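Long-range contacts in peroxidase (Cellulomonas bogoriensis 69B4 = DSM 16987, PDB 6QZO), which binds heme b and probably uses hydrogen peroxide to oxidise its substrates, as a DyP-type peroxidase: residues Trp138-Val144 and Val359-Phe364; Asp213-His217 and Thr330-Asp334; Glu252-Gly256 and Asp350-Trp355. All coordinates share one frame; numbering follows the deposited sequence.

Interaction 1 of 3, residues Trp138-Val144 and Val359-Phe364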
loop_
_atom_site.group_PDB
_atom_site.type_symbol
_atom_site.label_atom_id
_atom_site.label_comp_id
_atom_site.label_asym_id
_atom_site.label_seq_id
_atom_site.Cartn_x
_atom_site.Cartn_y
_atom_site.Cartn_z
ATOM N N TRP A 138 -6.624 5.997 16.307
ATOM C CA TRP A 138 -6.226 6.832 15.135
ATOM C C TRP A 138 -6.059 8.300 15.565
ATOM O O TRP A 138 -5.988 9.168 14.684
ATOM C CB TRP A 138 -7.247 6.704 13.996
ATOM C CG TRP A 138 -7.367 5.342 13.392
ATOM C CD1 TRP A 138 -8.508 4.603 13.299
ATOM C CD2 TRP A 138 -6.337 4.577 12.736
ATOM N NE1 TRP A 138 -8.255 3.414 12.671
ATOM C CE2 TRP A 138 -6.934 3.367 12.314
ATOM C CE3 TRP A 138 -4.981 4.783 12.474
ATOM C CZ2 TRP A 138 -6.215 2.369 11.658
ATOM C CZ3 TRP A 138 -4.270 3.805 11.814
ATOM C CH2 TRP A 138 -4.873 2.607 11.430
ATOM N N CYS A 139 -6.000 8.561 16.874
ATOM C CA CYS A 139 -5.978 9.927 17.449
ATOM C C CYS A 139 -4.644 10.206 18.145
ATOM O O CYS A 139 -4.013 9.247 18.639
ATOM C CB CYS A 139 -7.122 10.133 18.426
ATOM S SG CYS A 139 -8.729 10.179 17.607
ATOM N N ASP A 140 -4.270 11.493 18.187
ATOM C CA ASP A 140 -3.177 12.064 19.014
ATOM C C ASP A 140 -1.841 11.397 18.626
ATOM O O ASP A 140 -1.703 10.967 17.473
ATOM C CB ASP A 140 -3.488 11.915 20.506
ATOM C CG ASP A 140 -4.860 12.404 20.918
ATOM O OD1 ASP A 140 -5.374 13.362 20.302
ATOM O OD2 ASP A 140 -5.424 11.769 21.824
ATOM N N GLY A 141 -0.893 11.349 19.555
ATOM C CA GLY A 141 0.525 11.027 19.337
ATOM C C GLY A 141 1.420 12.142 19.872
ATOM O O GLY A 141 1.145 13.285 19.576
ATOM N N ASP A 142 2.458 11.793 20.631
ATOM C CA ASP A 142 3.486 12.725 21.154
ATOM C C ASP A 142 4.329 13.249 19.991
ATOM O O ASP A 142 4.720 14.417 20.031
ATOM C CB ASP A 142 4.380 12.049 22.190
ATOM C CG ASP A 142 3.628 11.655 23.454
ATOM O OD1 ASP A 142 2.618 12.290 23.741
ATOM O OD2 ASP A 142 4.064 10.736 24.139
ATOM N N VAL A 143 4.582 12.424 18.970
ATOM C CA VAL A 143 5.400 12.858 17.801
ATOM C C VAL A 143 4.920 12.098 16.567
ATOM O O VAL A 143 4.369 11.004 16.726
ATOM C CB VAL A 143 6.903 12.669 18.075
ATOM C CG1 VAL A 143 7.234 11.206 18.305
ATOM C CG2 VAL A 143 7.767 13.252 16.973
ATOM N N VAL A 144 5.111 12.682 15.393
ATOM C CA VAL A 144 4.704 12.067 14.108
ATOM C C VAL A 144 5.843 12.219 13.111
ATOM O O VAL A 144 6.463 13.293 13.073
ATOM C CB VAL A 144 3.432 12.705 13.548
ATOM C CG1 VAL A 144 3.641 14.194 13.255
ATOM C CG2 VAL A 144 2.934 11.957 12.312
ATOM N N VAL A 359 -12.791 9.478 11.678
ATOM C CA VAL A 359 -12.515 8.347 12.620
ATOM C C VAL A 359 -11.170 8.559 13.332
ATOM O O VAL A 359 -10.882 7.777 14.256
ATOM C CB VAL A 359 -12.600 6.982 11.916
ATOM C CG1 VAL A 359 -14.022 6.724 11.434
ATOM C CG2 VAL A 359 -11.611 6.839 10.767
ATOM N N GLY A 360 -10.417 9.598 12.973
ATOM C CA GLY A 360 -9.130 9.927 13.609
ATOM C C GLY A 360 -8.820 11.406 13.519
ATOM O O GLY A 360 -9.124 11.996 12.470
ATOM N N SER A 361 -8.221 11.967 14.578
ATOM C CA SER A 361 -7.836 13.398 14.663
ATOM C C SER A 361 -6.525 13.538 15.436
ATOM O O SER A 361 -6.424 13.016 16.594
ATOM C CB SER A 361 -8.909 14.235 15.299
ATOM O OG SER A 361 -8.710 15.614 14.962
ATOM N N ALA A 362 -5.551 14.244 14.845
ATOM C CA ALA A 362 -4.272 14.554 15.502
ATOM C C ALA A 362 -3.803 15.946 15.083
ATOM O O ALA A 362 -3.921 16.289 13.877
ATOM C CB ALA A 362 -3.284 13.499 15.141
ATOM N N VAL A 363 -3.289 16.704 16.054
ATOM C CA VAL A 363 -2.703 18.054 15.829
ATOM C C VAL A 363 -1.243 18.000 16.253
ATOM O O VAL A 363 -0.970 17.413 17.311
ATOM C CB VAL A 363 -3.476 19.138 16.605
ATOM C CG1 VAL A 363 -2.970 20.518 16.266
ATOM C CG2 VAL A 363 -4.968 19.024 16.349
ATOM N N PHE A 364 -0.359 18.580 15.441
ATOM C CA PHE A 364 1.106 18.619 15.689
ATOM C C PHE A 364 1.642 20.006 15.346
ATOM O O PHE A 364 1.107 20.677 14.427
ATOM C CB PHE A 364 1.842 17.573 14.853
ATOM C CG PHE A 364 1.353 16.172 15.095
ATOM C CD1 PHE A 364 1.854 15.420 16.137
ATOM C CD2 PHE A 364 0.367 15.623 14.298
ATOM C CE1 PHE A 364 1.387 14.134 16.369
ATOM C CE2 PHE A 364 -0.090 14.342 14.539
ATOM C CZ PHE A 364 0.416 13.602 15.564
#
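V144 CG1 stands over one face of the F364 ring, 3.5 Å from its centroid and only 11° off the normal, a CH-pi contact nearly above the ring centre. CG1 sits between the backbone N and the carbonyl carbon (chi1 62°), which turns this branch of the valine, and not CG2, onto the ring. G141 O comes obliquely to the same ring, 3.3 Å from F364 CE1. A side chain at G141 would press on the ring and on the carbonyl of D140, so both the packing and the backbone angles favour glycine. Farther along, D140 N donates to S361 O at 3.1 Å, fairly straight but tilted out of the carbonyl plane. C139 CA adds a CA-H...O contact to the same oxygen at 3.2 Å, and S361 N makes a longer bond, 3.6 Å, to sulfur C139 SG. The contact thus lays the approach to strand 143-149, in the N-terminal ferredoxin-like sheet, along edge strand 356-366 of the C-terminal one. G360 lets W138 O close to 3.4 Å from G360 CA, where a CB would clash. V359 O lies at the edge of the W138 indole, near its plane. Outside the pair, R235 makes a cation-pi contact with W138, and S361 OG is held by R234 NH1. Opposite L53, D142 and V143 form a classic beta bulge, and D142 OD2 accepts from L55 N.

Interaction 2 of 3, residues Asp213-His217 and Thr330-Asp334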
loop_
_atom_site.group_PDB
_atom_site.type_symbol
_atom_site.label_atom_id
_atom_site.label_comp_id
_atom_site.label_asym_id
_atom_site.label_seq_id
_atom_site.Cartn_x
_atom_site.Cartn_y
_atom_site.Cartn_z
ATOM N N ASP A 213 2.437 33.662 4.505
ATOM C CA ASP A 213 2.142 34.034 5.916
ATOM C C ASP A 213 0.987 33.183 6.468
ATOM O O ASP A 213 0.818 33.171 7.710
ATOM C CB ASP A 213 1.835 35.530 6.041
ATOM C CG ASP A 213 0.578 35.953 5.303
ATOM O OD1 ASP A 213 0.544 35.807 4.053
ATOM O OD2 ASP A 213 -0.371 36.403 5.983
ATOM N N LEU A 214 0.210 32.519 5.601
ATOM C CA LEU A 214 -0.939 31.669 6.015
ATOM C C LEU A 214 -0.503 30.215 6.225
ATOM O O LEU A 214 -1.342 29.425 6.692
ATOM C CB LEU A 214 -2.042 31.760 4.954
ATOM C CG LEU A 214 -2.631 33.150 4.733
ATOM C CD1 LEU A 214 -3.784 33.110 3.734
ATOM C CD2 LEU A 214 -3.099 33.764 6.048
ATOM N N LEU A 215 0.748 29.879 5.916
ATOM C CA LEU A 215 1.318 28.520 6.082
ATOM C C LEU A 215 2.419 28.535 7.142
ATOM O O LEU A 215 2.396 27.682 8.061
ATOM C CB LEU A 215 1.880 28.070 4.729
ATOM C CG LEU A 215 2.624 26.736 4.734
ATOM C CD1 LEU A 215 1.690 25.634 5.185
ATOM C CD2 LEU A 215 3.213 26.436 3.367
ATOM N N TRP A 216 3.367 29.454 6.983
ATOM C CA TRP A 216 4.660 29.490 7.715
ATOM C C TRP A 216 4.568 30.467 8.895
ATOM O O TRP A 216 4.110 31.606 8.683
ATOM C CB TRP A 216 5.777 29.899 6.756
ATOM C CG TRP A 216 6.006 28.989 5.585
ATOM C CD1 TRP A 216 6.083 29.367 4.275
ATOM C CD2 TRP A 216 6.263 27.570 5.606
ATOM N NE1 TRP A 216 6.366 28.288 3.484
ATOM C CE2 TRP A 216 6.485 27.174 4.271
ATOM C CE3 TRP A 216 6.339 26.600 6.612
ATOM C CZ2 TRP A 216 6.759 25.848 3.920
ATOM C CZ3 TRP A 216 6.622 25.294 6.270
ATOM C CH2 TRP A 216 6.817 24.922 4.939
ATOM N N HIS A 217 4.986 30.021 10.082
ATOM C CA HIS A 217 5.210 30.866 11.284
ATOM C C HIS A 217 6.490 31.672 11.045
ATOM O O HIS A 217 7.508 31.059 10.662
ATOM C CB HIS A 217 5.282 29.964 12.525
ATOM C CG HIS A 217 5.203 30.663 13.839
ATOM N ND1 HIS A 217 6.328 31.151 14.502
ATOM C CD2 HIS A 217 4.146 30.890 14.647
ATOM C CE1 HIS A 217 5.956 31.663 15.660
ATOM N NE2 HIS A 217 4.616 31.531 15.774
ATOM N N THR A 330 -3.498 18.525 6.606
ATOM C CA THR A 330 -3.464 19.987 6.306
ATOM C C THR A 330 -2.325 20.650 7.085
ATOM O O THR A 330 -2.012 20.193 8.187
ATOM C CB THR A 330 -4.800 20.676 6.597
ATOM O OG1 THR A 330 -4.941 20.778 8.014
ATOM C CG2 THR A 330 -5.994 19.944 6.017
ATOM N N TYR A 331 -1.736 21.682 6.490
ATOM C CA TYR A 331 -0.688 22.546 7.084
ATOM C C TYR A 331 -1.155 24.005 7.051
ATOM O O TYR A 331 -1.686 24.447 6.023
ATOM C CB TYR A 331 0.627 22.395 6.330
ATOM C CG TYR A 331 1.240 21.025 6.432
ATOM C CD1 TYR A 331 1.960 20.650 7.552
ATOM C CD2 TYR A 331 1.124 20.117 5.396
ATOM C CE1 TYR A 331 2.525 19.396 7.657
ATOM C CE2 TYR A 331 1.672 18.855 5.487
ATOM C CZ TYR A 331 2.379 18.494 6.622
ATOM O OH TYR A 331 2.969 17.262 6.701
ATOM N N GLN A 332 -0.954 24.717 8.159
ATOM C CA GLN A 332 -1.386 26.132 8.342
ATOM C C GLN A 332 -0.579 26.761 9.487
ATOM O O GLN A 332 -0.086 25.998 10.349
ATOM C CB GLN A 332 -2.897 26.170 8.587
ATOM C CG GLN A 332 -3.365 25.322 9.762
ATOM C CD GLN A 332 -3.502 23.854 9.425
ATOM O OE1 GLN A 332 -4.173 23.472 8.466
ATOM N NE2 GLN A 332 -2.876 23.017 10.228
ATOM N N ARG A 333 -0.442 28.091 9.511
ATOM C CA ARG A 333 0.297 28.809 10.589
ATOM C C ARG A 333 -0.356 28.485 11.942
ATOM O O ARG A 333 0.385 28.162 12.871
ATOM C CB ARG A 333 0.332 30.322 10.338
ATOM C CG ARG A 333 1.215 31.099 11.311
ATOM C CD ARG A 333 1.126 32.619 11.187
ATOM N NE ARG A 333 0.037 33.193 10.395
ATOM C CZ ARG A 333 -1.179 33.528 10.846
ATOM N NH1 ARG A 333 -1.507 33.369 12.120
ATOM N NH2 ARG A 333 -2.063 34.040 10.013
ATOM N N ASP A 334 -1.692 28.538 12.022
ATOM C CA ASP A 334 -2.455 28.499 13.300
ATOM C C ASP A 334 -3.736 27.682 13.096
ATOM O O ASP A 334 -4.631 28.149 12.373
ATOM C CB ASP A 334 -2.718 29.925 13.803
ATOM C CG ASP A 334 -3.502 30.038 15.104
ATOM O OD1 ASP A 334 -4.157 29.048 15.503
ATOM O OD2 ASP A 334 -3.469 31.131 15.702
#
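The R333 guanidinium takes D213 O at its edge, in its own plane: NE donates to D213 O at 2.8 Å, with the N-H...O angle 163° and the donor almost in line with the carbonyl bond. L214 CD2 approaches the same group obliquely, 4.1 Å from R333 NH2. The H217 ring is also met at a slant, by the aliphatic part of R333, while one face of the W216 indole carries its neighbour's methyl, L215 CD2; W216 also stacks with the ring of H36. These groups gather where strand 323-332 of the C-terminal ferredoxin-like sheet runs out and meets the 213-217 loop, which precedes strand 229-238. R333 starts extended, CG anti to the backbone N (chi1 -173°), then a nearly eclipsed chi3 (13°) turns NE toward D213 O. The D213 carboxylate stays apart from the guanidinium, its OD2 5.0 Å from R333 NH2, and forms a salt bridge with R301 through OD1. R333 N gives a second bond, to L214 O at 3.2 Å, reaching the oxygen from above the carbonyl plane and not on a lone pair. Q338 NE2 also donates to L214 O, so this buried carbonyl holds both the strand end and helix 335-338. L215 O lies equally near R333 N but is not bonded to it; it accepts from T229 OG1. Y331 OH bonds to Q146 OE1, away from the loop, while nearer the backbone L215 and Y331 lie side by side and point the same way, L215 CD1 resting 3.6 Å from Y331 CB.

Interaction 3 of 3, residues Glu252-Gly256 and Asp350-Trp355. With HEM (protoporphyrin IX containing Fe), chain I.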
loop_
_atom_site.group_PDB
_atom_site.type_symbol
_atom_site.label_atom_id
_atom_site.label_comp_id
_atom_site.label_asym_id
_atom_site.label_seq_id
_atom_site.Cartn_x
_atom_site.Cartn_y
_atom_site.Cartn_z
ATOM N N GLU A 252 -22.424 15.222 -7.757
ATOM C CA GLU A 252 -21.870 16.512 -8.229
ATOM C C GLU A 252 -22.478 17.643 -7.392
ATOM O O GLU A 252 -21.721 18.540 -6.974
ATOM C CB GLU A 252 -22.104 16.652 -9.730
ATOM C CG GLU A 252 -21.254 15.677 -10.526
ATOM C CD GLU A 252 -21.402 15.742 -12.033
ATOM O OE1 GLU A 252 -22.466 16.200 -12.489
ATOM O OE2 GLU A 252 -20.449 15.353 -12.742
ATOM N N ALA A 253 -23.776 17.575 -7.112
ATOM C CA ALA A 253 -24.481 18.581 -6.287
ATOM C C ALA A 253 -23.862 18.608 -4.879
ATOM O O ALA A 253 -23.753 19.715 -4.314
ATOM C CB ALA A 253 -25.960 18.308 -6.250
ATOM N N THR A 254 -23.464 17.433 -4.360
ATOM C CA THR A 254 -22.919 17.231 -2.992
ATOM C C THR A 254 -21.650 18.076 -2.815
ATOM O O THR A 254 -21.494 18.695 -1.759
ATOM C CB THR A 254 -22.656 15.747 -2.702
ATOM O OG1 THR A 254 -23.902 15.062 -2.597
ATOM C CG2 THR A 254 -21.909 15.517 -1.400
ATOM N N ILE A 255 -20.801 18.110 -3.839
ATOM C CA ILE A 255 -19.484 18.807 -3.832
ATOM C C ILE A 255 -19.635 20.231 -4.371
ATOM O O ILE A 255 -19.002 21.128 -3.799
ATOM C CB ILE A 255 -18.454 17.997 -4.641
ATOM C CG1 ILE A 255 -18.197 16.631 -4.001
ATOM C CG2 ILE A 255 -17.160 18.788 -4.843
ATOM C CD1 ILE A 255 -17.651 16.682 -2.598
ATOM N N GLY A 256 -20.405 20.399 -5.450
ATOM C CA GLY A 256 -20.537 21.643 -6.229
ATOM C C GLY A 256 -19.634 21.653 -7.455
ATOM O O GLY A 256 -19.512 22.722 -8.066
ATOM N N ASP A 350 -22.985 20.451 5.757
ATOM C CA ASP A 350 -22.257 19.997 4.544
ATOM C C ASP A 350 -22.943 18.721 4.039
ATOM O O ASP A 350 -23.033 17.768 4.818
ATOM C CB ASP A 350 -20.768 19.778 4.839
ATOM C CG ASP A 350 -19.951 19.416 3.613
ATOM O OD1 ASP A 350 -20.537 19.321 2.516
ATOM O OD2 ASP A 350 -18.734 19.205 3.761
ATOM N N LEU A 351 -23.413 18.707 2.788
ATOM C CA LEU A 351 -24.102 17.526 2.190
ATOM C C LEU A 351 -23.182 16.294 2.266
ATOM O O LEU A 351 -23.681 15.184 2.507
ATOM C CB LEU A 351 -24.476 17.850 0.744
ATOM C CG LEU A 351 -25.645 18.818 0.558
ATOM C CD1 LEU A 351 -25.855 19.076 -0.929
ATOM C CD2 LEU A 351 -26.927 18.290 1.209
ATOM N N LEU A 352 -21.876 16.502 2.100
ATOM C CA LEU A 352 -20.820 15.456 2.082
ATOM C C LEU A 352 -20.784 14.679 3.410
ATOM O O LEU A 352 -20.378 13.500 3.387
ATOM C CB LEU A 352 -19.475 16.137 1.815
ATOM C CG LEU A 352 -18.279 15.202 1.645
ATOM C CD1 LEU A 352 -18.480 14.271 0.465
ATOM C CD2 LEU A 352 -16.997 15.975 1.466
ATOM N N ASN A 353 -21.183 15.308 4.521
ATOM C CA ASN A 353 -21.194 14.668 5.867
ATOM C C ASN A 353 -22.071 13.417 5.874
ATOM O O ASN A 353 -21.911 12.629 6.818
ATOM C CB ASN A 353 -21.707 15.613 6.963
ATOM C CG ASN A 353 -20.698 16.667 7.338
ATOM O OD1 ASN A 353 -19.494 16.490 7.142
ATOM N ND2 ASN A 353 -21.179 17.775 7.869
ATOM N N GLU A 354 -22.988 13.258 4.903
ATOM C CA GLU A 354 -23.910 12.092 4.865
ATOM C C GLU A 354 -23.162 10.830 4.397
ATOM O O GLU A 354 -23.677 9.734 4.651
ATOM C CB GLU A 354 -25.129 12.406 3.995
ATOM C CG GLU A 354 -26.206 11.311 4.008
ATOM C CD GLU A 354 -27.553 11.744 3.428
ATOM O OE1 GLU A 354 -27.781 12.995 3.303
ATOM O OE2 GLU A 354 -28.394 10.853 3.107
ATOM N N TRP A 355 -22.000 10.975 3.752
ATOM C CA TRP A 355 -21.249 9.852 3.110
ATOM C C TRP A 355 -19.780 9.812 3.554
ATOM O O TRP A 355 -19.039 8.975 3.041
ATOM C CB TRP A 355 -21.389 9.940 1.587
ATOM C CG TRP A 355 -22.834 9.887 1.197
ATOM C CD1 TRP A 355 -23.653 8.798 1.253
ATOM C CD2 TRP A 355 -23.668 10.999 0.838
ATOM N NE1 TRP A 355 -24.933 9.148 0.922
ATOM C CE2 TRP A 355 -24.970 10.492 0.651
ATOM C CE3 TRP A 355 -23.437 12.364 0.645
ATOM C CZ2 TRP A 355 -26.042 11.304 0.291
ATOM C CZ3 TRP A 355 -24.492 13.164 0.264
ATOM C CH2 TRP A 355 -25.771 12.642 0.091
HETATM C CHA HEM I . -12.555 21.021 -1.597
HETATM C CHB HEM I . -13.419 16.308 -1.147
HETATM C CHC HEM I . -13.066 16.714 3.654
HETATM C CHD HEM I . -11.794 21.340 3.180
HETATM C C1A HEM I . -12.848 19.714 -1.872
HETATM C C2A HEM I . -13.186 19.221 -3.166
HETATM C C3A HEM I . -13.443 17.895 -3.029
HETATM C C4A HEM I . -13.234 17.566 -1.672
HETATM C CMA HEM I . -13.859 16.920 -4.113
HETATM C CAA HEM I . -13.306 20.023 -4.449
HETATM C CBA HEM I . -12.001 20.125 -5.237
HETATM C CGA HEM I . -11.059 21.036 -4.521
HETATM O O1A HEM I . -10.244 20.506 -3.715
HETATM O O2A HEM I . -11.110 22.282 -4.723
HETATM C C1B HEM I . -13.398 16.038 0.216
HETATM C C2B HEM I . -13.657 14.737 0.725
HETATM C C3B HEM I . -13.566 14.836 2.093
HETATM C C4B HEM I . -13.251 16.245 2.363
HETATM C CMB HEM I . -13.953 13.489 -0.102
HETATM C CAB HEM I . -13.659 13.803 3.144
HETATM C CBB HEM I . -13.633 12.493 2.900
HETATM C C1C HEM I . -12.678 17.998 3.959
HETATM C C2C HEM I . -12.468 18.461 5.256
HETATM C C3C HEM I . -12.106 19.785 5.171
HETATM C C4C HEM I . -12.094 20.127 3.760
HETATM C CMC HEM I . -12.603 17.718 6.557
HETATM C CAC HEM I . -11.825 20.473 6.458
HETATM C CBC HEM I . -11.457 21.717 6.600
HETATM C C1D HEM I . -11.911 21.613 1.802
HETATM C C2D HEM I . -11.612 22.941 1.235
HETATM C C3D HEM I . -11.842 22.861 -0.088
HETATM C C4D HEM I . -12.269 21.469 -0.316
HETATM C CMD HEM I . -11.171 24.214 1.937
HETATM C CAD HEM I . -11.680 23.988 -1.114
HETATM C CBD HEM I . -12.993 24.785 -1.261
HETATM C CGD HEM I . -12.942 25.972 -2.217
HETATM O O1D HEM I . -12.439 27.059 -1.858
HETATM O O2D HEM I . -13.435 25.903 -3.378
HETATM N NA HEM I . -12.881 18.690 -0.972
HETATM N NB HEM I . -13.171 16.895 1.212
HETATM N NC HEM I . -12.462 19.000 3.059
HETATM N ND HEM I . -12.297 20.778 0.827
HETATM FE FE HEM I . -12.767 18.952 0.990
#
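L352 O, on a residue that like W355 touches T254, accepts two bonds, from W355 N at 3.0 Å and from T356 OG1. Before it, D350 OD1 accepts the backbone N-H of L352 at 3.1 Å, from well above the carboxylate plane, which makes an Asx turn at the start of the 3-10 segment 351-354. D350 OD2 accepts from ND1 of H292, the axial residue of the heme iron, so the turn fixes a second-shell carboxylate behind that histidine. T254 fills the space between the two segments: its CG2, anti to the backbone N (chi1 of OG1 -69°), lies 3.6 Å from L352 N and also touches L351 CB. Its OG1, bonded to A250 O, meets W355 CZ3 obliquely at 3.5 Å. With a serine in place of T254, loss of the methyl would probably open a gap against L351 and L352 and cost W355 only a lesser contact. Toward the cofactor, the side chains of I255 and L352 cross obliquely, I255 CD1 to L352 CD1 at 4.0 Å, and both line the heme pocket. L352 CD2 lies 3.6 Å from heme C2B, and I255 CG2 is 3.9 Å from the heme methyl CMA. I255 also packs on H292 and I293. The C-terminal turn of helix 248-255 is set against helix 292-296 and the loop that leads from helix 340-348 into strand 356-366.

How the interactions relate
From the N terminus, the chain first reaches 138-144, whose partner 359-364 comes last, so interaction 1 closes a loop of 214 residues that contains both others. Next comes 213-217, then 252-256; their partners follow in the same order, 330-334 and then 350-355, so interactions 2 and 3, closing 112 and 93 intervening residues, cross. Interaction 1 ties the N-terminal sheet to the C-terminal one. Interaction 2 fixes a loop to the end of another strand of that second sheet, and its nearest atoms are about 6 Å from interaction 1. Interaction 3, about 26 Å from interaction 1 between centres, joins helix 248-255 to the lead-in of strand 356-366 beside the heme.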